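Local structure of PvdO (Pseudomonas aeruginosa, 5HHA) at residues K94-K99 with A138-K143; S198-F203 with V210-G215; P116-Q119 with R123-A126; A155-G160 with E219-C224. The protein takes part in chromophore maturation in the periplasm, probably that of the siderophore pyoverdine, and belongs to the formylglycine-generating enzyme family, whose oxidase activity is only presumed here. One frame throughout, in Å; residues are numbered along the deposited sequence.

Interaction 1. Residues K94-K99 with A138-K143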
loop_
_atom_site.group_PDB
_atom_site.type_symbol
_atom_site.label_atom_id
_atom_site.label_comp_id
_atom_site.label_asym_id
_atom_site.label_seq_id
_atom_site.Cartn_x
_atom_site.Cartn_y
_atom_site.Cartn_z
ATOM N N LYS A 94 9.570 6.645 -18.986
ATOM C CA LYS A 94 10.196 6.568 -20.297
ATOM C C LYS A 94 9.154 6.639 -21.400
ATOM O O LYS A 94 9.332 7.325 -22.411
ATOM C CB LYS A 94 10.964 5.263 -20.429
ATOM C CG LYS A 94 11.509 5.052 -21.827
ATOM C CD LYS A 94 12.187 3.702 -21.979
ATOM C CE LYS A 94 12.925 3.616 -23.303
ATOM N NZ LYS A 94 13.937 4.701 -23.437
ATOM N N ALA A 95 8.050 5.932 -21.227
ATOM C CA ALA A 95 7.049 5.884 -22.280
ATOM C C ALA A 95 6.366 7.223 -22.494
ATOM O O ALA A 95 6.008 7.577 -23.614
ATOM C CB ALA A 95 6.024 4.829 -21.980
ATOM N N THR A 96 6.171 7.963 -21.415
ATOM C CA THR A 96 5.385 9.192 -21.472
ATOM C C THR A 96 6.234 10.451 -21.522
ATOM O O THR A 96 5.765 11.507 -21.947
ATOM C CB THR A 96 4.503 9.314 -20.241
ATOM O OG1 THR A 96 5.321 9.389 -19.057
ATOM C CG2 THR A 96 3.557 8.121 -20.141
ATOM N N GLY A 97 7.475 10.349 -21.079
ATOM C CA GLY A 97 8.317 11.534 -20.948
ATOM C C GLY A 97 8.061 12.401 -19.724
ATOM O O GLY A 97 8.668 13.451 -19.555
ATOM N N VAL A 98 7.159 11.978 -18.862
ATOM C CA VAL A 98 6.851 12.717 -17.655
ATOM C C VAL A 98 8.048 12.875 -16.728
ATOM O O VAL A 98 8.878 11.980 -16.599
ATOM C CB VAL A 98 5.729 12.006 -16.919
ATOM C CG1 VAL A 98 5.702 12.402 -15.447
ATOM C CG2 VAL A 98 4.424 12.313 -17.616
ATOM N N LYS A 99 8.146 14.057 -16.109
ATOM C CA LYS A 99 9.110 14.292 -15.043
ATOM C C LYS A 99 8.326 14.576 -13.763
ATOM O O LYS A 99 7.420 15.430 -13.728
ATOM C CB LYS A 99 10.087 15.431 -15.391
ATOM C CG LYS A 99 11.310 15.531 -14.477
ATOM C CD LYS A 99 12.270 16.631 -14.946
ATOM C CE LYS A 99 13.383 16.903 -13.942
ATOM N NZ LYS A 99 14.333 17.991 -14.396
ATOM N N ALA A 138 -1.830 5.123 -13.164
ATOM C CA ALA A 138 -2.945 4.193 -13.379
ATOM C C ALA A 138 -3.689 4.517 -14.687
ATOM O O ALA A 138 -4.132 3.588 -15.376
ATOM C CB ALA A 138 -3.884 4.209 -12.200
ATOM N N ALA A 139 -3.802 5.788 -15.038
ATOM C CA ALA A 139 -4.413 6.175 -16.319
ATOM C C ALA A 139 -3.577 5.700 -17.500
ATOM O O ALA A 139 -4.114 5.172 -18.490
ATOM C CB ALA A 139 -4.595 7.652 -16.384
ATOM N N TRP A 140 -2.264 5.842 -17.400
ATOM C CA TRP A 140 -1.387 5.351 -18.437
ATOM C C TRP A 140 -1.501 3.825 -18.581
ATOM O O TRP A 140 -1.598 3.298 -19.692
ATOM C CB TRP A 140 0.046 5.764 -18.110
ATOM C CG TRP A 140 1.036 5.170 -19.035
ATOM C CD1 TRP A 140 1.312 5.567 -20.317
ATOM C CD2 TRP A 140 1.884 4.060 -18.767
ATOM N NE1 TRP A 140 2.280 4.769 -20.849
ATOM C CE2 TRP A 140 2.643 3.826 -19.925
ATOM C CE3 TRP A 140 2.086 3.235 -17.654
ATOM C CZ2 TRP A 140 3.591 2.814 -19.995
ATOM C CZ3 TRP A 140 2.998 2.245 -17.722
ATOM C CH2 TRP A 140 3.760 2.035 -18.883
ATOM N N LEU A 141 -1.479 3.092 -17.467
ATOM C CA LEU A 141 -1.636 1.639 -17.502
ATOM C C LEU A 141 -2.956 1.232 -18.126
ATOM O O LEU A 141 -3.027 0.265 -18.887
ATOM C CB LEU A 141 -1.579 1.015 -16.093
ATOM C CG LEU A 141 -0.256 0.610 -15.440
ATOM C CD1 LEU A 141 -0.573 -0.230 -14.202
ATOM C CD2 LEU A 141 0.629 -0.182 -16.374
ATOM N N SER A 142 -3.991 1.961 -17.785
ATOM C CA SER A 142 -5.317 1.651 -18.307
ATOM C C SER A 142 -5.329 1.823 -19.823
ATOM O O SER A 142 -5.845 0.977 -20.557
ATOM C CB SER A 142 -6.357 2.563 -17.693
ATOM O OG SER A 142 -6.485 2.337 -16.290
ATOM N N LYS A 143 -4.757 2.918 -20.307
ATOM C CA LYS A 143 -4.795 3.190 -21.744
ATOM C C LYS A 143 -3.971 2.156 -22.495
ATOM O O LYS A 143 -4.385 1.651 -23.539
ATOM C CB LYS A 143 -4.278 4.599 -22.044
ATOM C CG LYS A 143 -4.325 4.970 -23.553
ATOM C CD LYS A 143 -3.743 6.369 -23.793
ATOM C CE LYS A 143 -3.877 6.848 -25.252
ATOM N NZ LYS A 143 -5.261 6.896 -25.663
#

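Interaction 2. Residues S198-F203 with V210-G215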
loop_
_atom_site.group_PDB
_atom_site.type_symbol
_atom_site.label_atom_id
_atom_site.label_comp_id
_atom_site.label_asym_id
_atom_site.label_seq_id
_atom_site.Cartn_x
_atom_site.Cartn_y
_atom_site.Cartn_z
ATOM N N SER A 198 13.470 -2.669 0.804
ATOM C CA SER A 198 13.916 -3.957 0.332
ATOM C C SER A 198 13.261 -4.232 -1.010
ATOM O O SER A 198 12.202 -3.710 -1.331
ATOM C CB SER A 198 13.491 -5.038 1.340
ATOM O OG SER A 198 12.129 -4.843 1.770
ATOM N N PRO A 199 13.885 -5.087 -1.834
ATOM C CA PRO A 199 13.201 -5.485 -3.059
ATOM C C PRO A 199 11.839 -6.030 -2.709
ATOM O O PRO A 199 11.672 -6.707 -1.701
ATOM C CB PRO A 199 14.110 -6.581 -3.648
ATOM C CG PRO A 199 15.435 -6.353 -3.010
ATOM C CD PRO A 199 15.185 -5.745 -1.656
ATOM N N VAL A 200 10.854 -5.782 -3.550
ATOM C CA VAL A 200 9.516 -6.266 -3.253
ATOM C C VAL A 200 9.542 -7.790 -3.153
ATOM O O VAL A 200 10.254 -8.469 -3.918
ATOM C CB VAL A 200 8.487 -5.765 -4.282
ATOM C CG1 VAL A 200 8.459 -4.232 -4.284
ATOM C CG2 VAL A 200 8.771 -6.329 -5.693
ATOM N N GLY A 201 8.799 -8.336 -2.192
ATOM C CA GLY A 201 8.714 -9.777 -2.038
ATOM C C GLY A 201 9.890 -10.414 -1.314
ATOM O O GLY A 201 10.172 -11.601 -1.541
ATOM N N SER A 202 10.595 -9.683 -0.457
ATOM C CA SER A 202 11.740 -10.218 0.271
ATOM C C SER A 202 11.319 -10.991 1.522
ATOM O O SER A 202 12.191 -11.545 2.222
ATOM C CB SER A 202 12.716 -9.114 0.651
ATOM O OG SER A 202 13.304 -8.553 -0.514
ATOM N N PHE A 203 10.018 -11.044 1.793
ATOM C CA PHE A 203 9.475 -11.748 2.962
ATOM C C PHE A 203 8.286 -12.570 2.466
ATOM O O PHE A 203 7.809 -12.368 1.345
ATOM C CB PHE A 203 9.032 -10.738 4.045
ATOM C CG PHE A 203 10.116 -9.776 4.426
ATOM C CD1 PHE A 203 10.283 -8.584 3.756
ATOM C CD2 PHE A 203 11.034 -10.093 5.415
ATOM C CE1 PHE A 203 11.347 -7.730 4.073
ATOM C CE2 PHE A 203 12.057 -9.250 5.735
ATOM C CZ PHE A 203 12.229 -8.071 5.061
ATOM N N VAL A 210 -0.373 -11.812 -1.197
ATOM C CA VAL A 210 0.069 -10.415 -1.252
ATOM C C VAL A 210 1.319 -10.247 -0.392
ATOM O O VAL A 210 1.417 -10.821 0.694
ATOM C CB VAL A 210 -1.036 -9.499 -0.736
ATOM C CG1 VAL A 210 -0.622 -8.046 -0.893
ATOM C CG2 VAL A 210 -2.317 -9.730 -1.499
ATOM N N TYR A 211 2.274 -9.431 -0.853
ATOM C CA TYR A 211 3.553 -9.204 -0.174
ATOM C C TYR A 211 3.673 -7.760 0.314
ATOM O O TYR A 211 3.110 -6.833 -0.284
ATOM C CB TYR A 211 4.715 -9.429 -1.139
ATOM C CG TYR A 211 4.869 -10.852 -1.622
ATOM C CD1 TYR A 211 4.122 -11.341 -2.693
ATOM C CD2 TYR A 211 5.808 -11.684 -1.036
ATOM C CE1 TYR A 211 4.279 -12.628 -3.138
ATOM C CE2 TYR A 211 5.992 -12.984 -1.502
ATOM C CZ TYR A 211 5.220 -13.421 -2.543
ATOM O OH TYR A 211 5.384 -14.734 -3.004
ATOM N N ASP A 212 4.430 -7.586 1.387
ATOM C CA ASP A 212 4.840 -6.277 1.913
ATOM C C ASP A 212 3.690 -5.418 2.427
ATOM O O ASP A 212 3.839 -4.198 2.500
ATOM C CB ASP A 212 5.695 -5.504 0.898
ATOM C CG ASP A 212 7.025 -6.174 0.621
ATOM O OD1 ASP A 212 7.764 -6.486 1.587
ATOM O OD2 ASP A 212 7.349 -6.410 -0.572
ATOM N N MET A 213 2.580 -6.027 2.821
ATOM C CA MET A 213 1.490 -5.235 3.363
ATOM C C MET A 213 1.801 -4.681 4.756
ATOM O O MET A 213 1.067 -3.827 5.252
ATOM C CB MET A 213 0.202 -6.049 3.387
ATOM C CG MET A 213 -0.503 -6.104 2.034
ATOM S SD MET A 213 -1.343 -4.540 1.699
ATOM C CE MET A 213 -2.335 -4.953 0.292
ATOM N N HIS A 214 2.862 -5.147 5.400
ATOM C CA HIS A 214 3.183 -4.755 6.776
ATOM C C HIS A 214 4.505 -4.065 6.937
ATOM O O HIS A 214 4.993 -3.890 8.046
ATOM C CB HIS A 214 2.989 -5.944 7.711
ATOM C CG HIS A 214 1.621 -6.526 7.561
ATOM N ND1 HIS A 214 0.512 -6.179 8.311
ATOM C CD2 HIS A 214 1.184 -7.374 6.622
ATOM C CE1 HIS A 214 -0.548 -6.812 7.830
ATOM N NE2 HIS A 214 -0.151 -7.562 6.815
ATOM N N GLY A 215 5.089 -3.616 5.830
ATOM C CA GLY A 215 6.301 -2.819 5.917
ATOM C C GLY A 215 6.727 -2.289 4.558
ATOM O O GLY A 215 5.943 -2.236 3.592
HETATM O O HOH W 1 10.391 -6.695 0.700
HETATM O O HOH W 2 7.816 -9.276 0.974
#

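Interaction 3. Residues P116-Q119 with R123-A126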
loop_
_atom_site.group_PDB
_atom_site.type_symbol
_atom_site.label_atom_id
_atom_site.label_comp_id
_atom_site.label_asym_id
_atom_site.label_seq_id
_atom_site.Cartn_x
_atom_site.Cartn_y
_atom_site.Cartn_z
ATOM N N PRO A 116 14.749 8.638 -4.545
ATOM C CA PRO A 116 15.138 8.934 -3.168
ATOM C C PRO A 116 16.657 9.086 -3.064
ATOM O O PRO A 116 17.366 8.851 -4.050
ATOM C CB PRO A 116 14.664 7.688 -2.429
ATOM C CG PRO A 116 14.908 6.597 -3.407
ATOM C CD PRO A 116 14.604 7.188 -4.768
ATOM N N ARG A 117 17.167 9.404 -1.886
ATOM C CA ARG A 117 18.611 9.580 -1.700
ATOM C C ARG A 117 19.309 8.248 -1.457
ATOM O O ARG A 117 20.507 8.118 -1.715
ATOM C CB ARG A 117 18.906 10.488 -0.519
ATOM C CG ARG A 117 18.454 11.936 -0.699
ATOM C CD ARG A 117 18.964 12.539 -1.991
ATOM N NE ARG A 117 18.065 12.249 -3.101
ATOM C CZ ARG A 117 18.424 12.176 -4.380
ATOM N NH1 ARG A 117 19.675 12.384 -4.747
ATOM N NH2 ARG A 117 17.524 11.899 -5.304
ATOM N N TYR A 118 18.595 7.258 -0.936
ATOM C CA TYR A 118 19.167 5.954 -0.663
ATOM C C TYR A 118 19.258 5.124 -1.921
ATOM O O TYR A 118 18.586 5.365 -2.914
ATOM C CB TYR A 118 18.386 5.228 0.449
ATOM C CG TYR A 118 16.890 5.051 0.181
ATOM C CD1 TYR A 118 16.437 4.161 -0.767
ATOM C CD2 TYR A 118 15.950 5.748 0.920
ATOM C CE1 TYR A 118 15.087 3.985 -1.011
ATOM C CE2 TYR A 118 14.576 5.559 0.694
ATOM C CZ TYR A 118 14.164 4.683 -0.267
ATOM O OH TYR A 118 12.813 4.499 -0.557
ATOM N N GLN A 119 20.124 4.116 -1.880
ATOM C CA GLN A 119 20.265 3.232 -3.014
ATOM C C GLN A 119 18.945 2.517 -3.292
ATOM O O GLN A 119 18.341 1.932 -2.394
ATOM C CB GLN A 119 21.378 2.215 -2.745
ATOM C CG GLN A 119 22.764 2.864 -2.679
ATOM C CD GLN A 119 23.873 1.928 -2.262
ATOM O OE1 GLN A 119 24.775 2.310 -1.496
ATOM N NE2 GLN A 119 23.853 0.762 -2.778
ATOM N N ARG A 123 13.787 -3.319 -8.327
ATOM C CA ARG A 123 12.732 -4.051 -7.645
ATOM C C ARG A 123 12.409 -3.485 -6.274
ATOM O O ARG A 123 11.506 -3.991 -5.624
ATOM C CB ARG A 123 13.088 -5.524 -7.506
ATOM C CG ARG A 123 13.393 -6.170 -8.845
ATOM C CD ARG A 123 12.417 -7.193 -9.203
ATOM N NE ARG A 123 11.321 -6.552 -9.888
ATOM C CZ ARG A 123 10.045 -6.861 -9.724
ATOM N NH1 ARG A 123 9.682 -7.826 -8.879
ATOM N NH2 ARG A 123 9.142 -6.194 -10.431
ATOM N N GLN A 124 13.092 -2.441 -5.835
ATOM C CA GLN A 124 12.624 -1.761 -4.631
ATOM C C GLN A 124 11.368 -0.968 -5.004
ATOM O O GLN A 124 11.118 -0.667 -6.163
ATOM C CB GLN A 124 13.702 -0.844 -4.076
ATOM C CG GLN A 124 14.663 -1.554 -3.116
ATOM C CD GLN A 124 15.933 -0.761 -2.899
ATOM O OE1 GLN A 124 16.001 0.142 -2.075
ATOM N NE2 GLN A 124 16.972 -1.099 -3.649
ATOM N N PRO A 125 10.534 -0.613 -4.007
ATOM C CA PRO A 125 9.304 0.120 -4.332
ATOM C C PRO A 125 9.569 1.486 -4.945
ATOM O O PRO A 125 10.473 2.222 -4.528
ATOM C CB PRO A 125 8.610 0.293 -2.970
ATOM C CG PRO A 125 9.197 -0.753 -2.105
ATOM C CD PRO A 125 10.614 -0.965 -2.583
ATOM N N ALA A 126 8.733 1.851 -5.906
ATOM C CA ALA A 126 8.657 3.234 -6.361
ATOM C C ALA A 126 8.259 4.123 -5.190
ATOM O O ALA A 126 7.364 3.781 -4.386
ATOM C CB ALA A 126 7.632 3.364 -7.458
HETATM O O HOH W 3 12.364 2.407 -2.552
#

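Interaction 4. Residues A155-G160 with E219-C224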
loop_
_atom_site.group_PDB
_atom_site.type_symbol
_atom_site.label_atom_id
_atom_site.label_comp_id
_atom_site.label_asym_id
_atom_site.label_seq_id
_atom_site.Cartn_x
_atom_site.Cartn_y
_atom_site.Cartn_z
ATOM N N ALA A 155 -10.363 0.545 2.282
ATOM C CA ALA A 155 -10.951 -0.739 2.650
ATOM C C ALA A 155 -10.309 -1.900 1.893
ATOM O O ALA A 155 -10.020 -2.962 2.457
ATOM C CB ALA A 155 -12.448 -0.700 2.382
ATOM N N GLU A 156 -10.078 -1.726 0.588
ATOM C CA GLU A 156 -9.408 -2.761 -0.204
ATOM C C GLU A 156 -8.019 -3.047 0.343
ATOM O O GLU A 156 -7.577 -4.181 0.397
ATOM C CB GLU A 156 -9.286 -2.346 -1.672
ATOM C CG GLU A 156 -10.594 -2.396 -2.433
ATOM C CD GLU A 156 -10.541 -1.731 -3.796
ATOM O OE1 GLU A 156 -9.588 -0.992 -4.098
ATOM O OE2 GLU A 156 -11.504 -1.955 -4.565
ATOM N N ARG A 157 -7.327 -1.986 0.750
ATOM C CA ARG A 157 -5.975 -2.139 1.251
ATOM C C ARG A 157 -5.978 -2.935 2.569
ATOM O O ARG A 157 -5.191 -3.879 2.737
ATOM C CB ARG A 157 -5.290 -0.779 1.377
ATOM C CG ARG A 157 -3.767 -0.800 1.258
ATOM C CD ARG A 157 -3.051 -1.405 2.460
ATOM N NE ARG A 157 -1.602 -1.307 2.290
ATOM C CZ ARG A 157 -0.715 -1.743 3.172
ATOM N NH1 ARG A 157 -1.109 -2.158 4.364
ATOM N NH2 ARG A 157 0.567 -1.731 2.866
ATOM N N GLU A 158 -6.853 -2.581 3.499
ATOM C CA GLU A 158 -6.887 -3.347 4.756
ATOM C C GLU A 158 -7.326 -4.793 4.501
ATOM O O GLU A 158 -6.798 -5.713 5.093
ATOM C CB GLU A 158 -7.768 -2.691 5.812
ATOM C CG GLU A 158 -7.634 -3.399 7.187
ATOM C CD GLU A 158 -8.279 -2.676 8.356
ATOM O OE1 GLU A 158 -8.102 -1.455 8.487
ATOM O OE2 GLU A 158 -8.939 -3.388 9.159
ATOM N N TYR A 159 -8.284 -4.984 3.597
ATOM C CA TYR A 159 -8.753 -6.330 3.240
ATOM C C TYR A 159 -7.585 -7.173 2.751
ATOM O O TYR A 159 -7.396 -8.317 3.133
ATOM C CB TYR A 159 -9.796 -6.207 2.151
ATOM C CG TYR A 159 -10.439 -7.477 1.643
ATOM C CD1 TYR A 159 -11.185 -8.288 2.496
ATOM C CD2 TYR A 159 -10.410 -7.801 0.288
ATOM C CE1 TYR A 159 -11.858 -9.405 2.012
ATOM C CE2 TYR A 159 -11.062 -8.930 -0.197
ATOM C CZ TYR A 159 -11.803 -9.698 0.676
ATOM O OH TYR A 159 -12.521 -10.813 0.257
ATOM N N GLY A 160 -6.802 -6.591 1.858
ATOM C CA GLY A 160 -5.672 -7.263 1.243
ATOM C C GLY A 160 -4.527 -7.508 2.194
ATOM O O GLY A 160 -3.807 -8.506 2.069
ATOM N N GLU A 219 1.655 3.511 1.525
ATOM C CA GLU A 219 1.043 3.480 0.211
ATOM C C GLU A 219 -0.091 4.469 0.133
ATOM O O GLU A 219 -0.958 4.506 1.018
ATOM C CB GLU A 219 0.436 2.115 -0.079
ATOM C CG GLU A 219 1.457 0.995 -0.167
ATOM C CD GLU A 219 0.824 -0.371 -0.101
ATOM O OE1 GLU A 219 -0.403 -0.482 -0.340
ATOM O OE2 GLU A 219 1.556 -1.351 0.172
ATOM N N TRP A 220 -0.156 5.220 -0.963
ATOM C CA TRP A 220 -1.340 5.999 -1.242
ATOM C C TRP A 220 -2.561 5.095 -1.438
ATOM O O TRP A 220 -2.462 4.038 -2.065
ATOM C CB TRP A 220 -1.167 6.792 -2.537
ATOM C CG TRP A 220 -0.123 7.844 -2.488
ATOM C CD1 TRP A 220 1.087 7.796 -3.106
ATOM C CD2 TRP A 220 -0.177 9.109 -1.798
ATOM N NE1 TRP A 220 1.782 8.956 -2.856
ATOM C CE2 TRP A 220 1.039 9.767 -2.050
ATOM C CE3 TRP A 220 -1.122 9.737 -0.980
ATOM C CZ2 TRP A 220 1.323 11.027 -1.547
ATOM C CZ3 TRP A 220 -0.833 10.991 -0.479
ATOM C CH2 TRP A 220 0.388 11.617 -0.755
ATOM N N VAL A 221 -3.701 5.545 -0.913
ATOM C CA VAL A 221 -5.012 5.013 -1.294
ATOM C C VAL A 221 -5.890 6.213 -1.659
ATOM O O VAL A 221 -5.532 7.352 -1.420
ATOM C CB VAL A 221 -5.656 4.125 -0.204
ATOM C CG1 VAL A 221 -4.754 2.931 0.111
ATOM C CG2 VAL A 221 -5.930 4.915 1.046
ATOM N N ALA A 222 -7.072 5.958 -2.225
ATOM C CA ALA A 222 -7.844 7.037 -2.828
ATOM C C ALA A 222 -8.521 7.927 -1.798
ATOM O O ALA A 222 -8.746 9.108 -2.051
ATOM C CB ALA A 222 -8.907 6.492 -3.775
ATOM N N ASP A 223 -8.914 7.355 -0.658
ATOM C CA ASP A 223 -9.846 7.976 0.265
ATOM C C ASP A 223 -9.366 9.304 0.803
ATOM O O ASP A 223 -8.188 9.485 1.115
ATOM C CB ASP A 223 -10.112 7.071 1.484
ATOM C CG ASP A 223 -10.600 5.695 1.108
ATOM O OD1 ASP A 223 -10.004 5.066 0.216
ATOM O OD2 ASP A 223 -11.593 5.237 1.730
ATOM N N CYS A 224 -10.310 10.220 0.977
ATOM C CA CYS A 224 -10.062 11.406 1.775
ATOM C C CYS A 224 -9.979 11.045 3.244
ATOM O O CYS A 224 -10.518 10.055 3.668
ATOM C CB CYS A 224 -11.153 12.447 1.548
ATOM S SG CYS A 224 -11.113 13.034 -0.176
HETATM O O HOH W 4 -12.423 2.651 1.633
#

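Interaction 1. Residues K94-K99 with A138-K143
Ala95 and Thr96, on the last turn of helix 86-96, lean against the indole of Trp140 on helix 131-145, a surface contact between two helices, the first of which runs out in an ST turn at Thr96. The nearest CA atoms, those of Thr96 and Trp140, stay 8.4 Å apart, and the large side chain bridges the gap.

The apolar part is a two-point touch along one indole. Ala95 CB comes to 3.7 Å from Trp140 CZ2, on the benzene half, while Thr96 CG2 comes to 3.4 Å from Trp140 CD1 on the pyrrole half; both approach obliquely. Trp140 reaches this place because its CG stands anti to the backbone N (chi1 173°), which swings the ring out from its own helix. Tyr92, one turn back from Thr96, adds its ring to the indole in an edge-to-face pair.

The polar part works within the first segment and leaves the contact itself without hydrogen bonds. With its methyl turned to the indole, Thr96 keeps OG1 on the other branch, where the hydroxyl bonds to Tyr92 O and accepts Val98 N at 3.2 Å, in a nearly straight bond (167°). That second bond closes the ST turn round Gly97, the residue of positive phi at which the chain leaves the helix. The two branches of the threonine thus do separate work: OG1 fastens the end of its own helix, and CG2 spans to the neighbouring one, where it also comes to 3.7 Å from Trp140 NE1.

Interaction 2. Residues S198-F203 with V210-G215
Asp212 reaches into the turn formed by Pro199 to Ser202, and its carboxylate joins the two parts of the chain. Both segments belong to the long connection between helix 154-162 and strand 218-221. From CB, the side chain runs with CG anti to the carbonyl carbon (chi1 -65°), a torsion that carries the carboxylate to the turn even though the CB bond itself does not aim there.

OD2 takes the direct bond: Gly201 N donates to it over 2.9 Å, nearly straight at 171°, arriving on the syn side and 20° out of the carboxylate plane. Besides this bond, Asp212 OD2 lies 3.5 Å from Val200 CA. OD1 faces two waters. Water 1 donates to Asp212 OD1 at 2.8 Å and also to Pro199 O, accepts from Ser202 N and shares a bond with Ser198 OG, threading the turn's polar atoms together. Water 2 donates to Asp212 OD1 at 2.9 Å and accepts from Phe203 N. The same oxygen sits at the edge of the Phe203 ring, 3.9 Å from CD1, with ring and carboxylate planes close to perpendicular.

Tyr211 closes the flank: its CD2 lies 3.6 Å from Gly201 CA, and Phe203 O approaches the ring edge 3.2 Å from that same CD2. Arg281 of strand 278-285 bonds to Tyr211 O. Within the turn, Ser202 OG donates to Pro199 O at 2.7 Å.

Pro199 to Ser202 thus form a type II beta turn with glycine at its third position, held by a buried aspartate; the turn borders the calcium site, Pro199 and Phe203 lying close to the ligands Tyr194 and Asn186.

Interaction 3. Residues P116-Q119 with R123-A126
Tyr118 and Gln119 meet Gln124 across a short irregular loop, and the first segment can be followed residue by residue to see how. Pro116 prepares the ground, since its CB rests 3.7 Å above one face of the Tyr118 ring, offset toward the rim. Arg117 turns away from the contact.

Tyr118 then points its ring inward. Its CG occupies the slot between the backbone N and the carbonyl carbon (chi1 56°), and the phenol runs past the Gln124 side chain in the opposite direction, ring and amide planes only 18° apart. The hydroxyl bonds to Asp276 O and also accepts a proton from water 3, 2.9 Å from Tyr118 OH and lying in the ring plane. The same water donates to Pro125 O at 2.7 Å and so relays the phenol to the second segment. Trp254 adds a further aromatic neighbour, its ring meeting that of Tyr118 edge-to-face.

Gln119 brings its backbone rather than its side chain: its carbonyl oxygen lies 3.6 Å from Gln124 CD. Which end of that amide faces the carbonyl is uncertain.

The loop lies between helix 86-96 and helix 131-145. Backbone bonds join Gln124 to Ala86, at the start of the first helix, and Ala126 to Val84 just before it, while Asp276, whose backbone O bonds to the phenol, lies two residues ahead of strand 278-285.

Interaction 4. Residues A155-G160 with E219-C224
Arg157 on a helix and Val221 on a strand bring their CA atoms to 7.7 Å, the nearest backbone approach between 155-160 and 219-224, and side chains fill the space between.

The main link is a buried salt bridge. Arg157 grips Glu219 side-on: NE donates to OE1 at 3.0 Å and NH2 to OE2 at 2.9 Å. Both oxygens lie near the guanidinium plane, yet the nitrogens come from above the carboxylate plane, 64° and 73° out of it, so the two flat groups are steeply inclined and not coplanar. The CB bond of the arginine already aims at the strand, and a bend at chi2 (-72°) brings the guanidinium to Glu219. Its remaining nitrogen, NH1, bonds to Met213 O, and Glu219 OE2 has a second cationic partner in Arg281 NE; with both ends of the pair held, the guanidinium has little room to rotate.

In the fold, helix 154-162 is thereby fastened to strand 218-221, which belongs to the mixed sheet and runs parallel to strand 278-285 and antiparallel to 247-251. Nearer the helix backbone, the aliphatic stem packs on this strand, Val221 CG1 lying 4.0 Å from Arg157 CB.

Past the corner at Ala222, water 4 joins the start of the helix to the next strand: it accepts from Ala155 N at 3.0 Å and donates to Asp223 OD2 at 2.7 Å, while Asp223 OD1 receives Glu154 N.

From the N terminus, interaction 1 closes first, joining the end of helix 86-96 to helix 131-145. Interaction 3 lies wholly within that span, a small closure in the loop between the two helices. Farther on, helix 154-162 opens interaction 4, which closes only at strands 218-221 and 223-224; interaction 2 forms inside this long excursion, and no pair of loops crosses. The contacts also meet in space. Val200 N lies 2.8 Å from Arg123 O, a probable hydrogen bond linking interactions 2 and 3, and interactions 2 and 4 also touch, with Met213 CE packing on Gly160. Interaction 1 stands apart at the surface, about 10 Å from interaction 4 between nearest atoms.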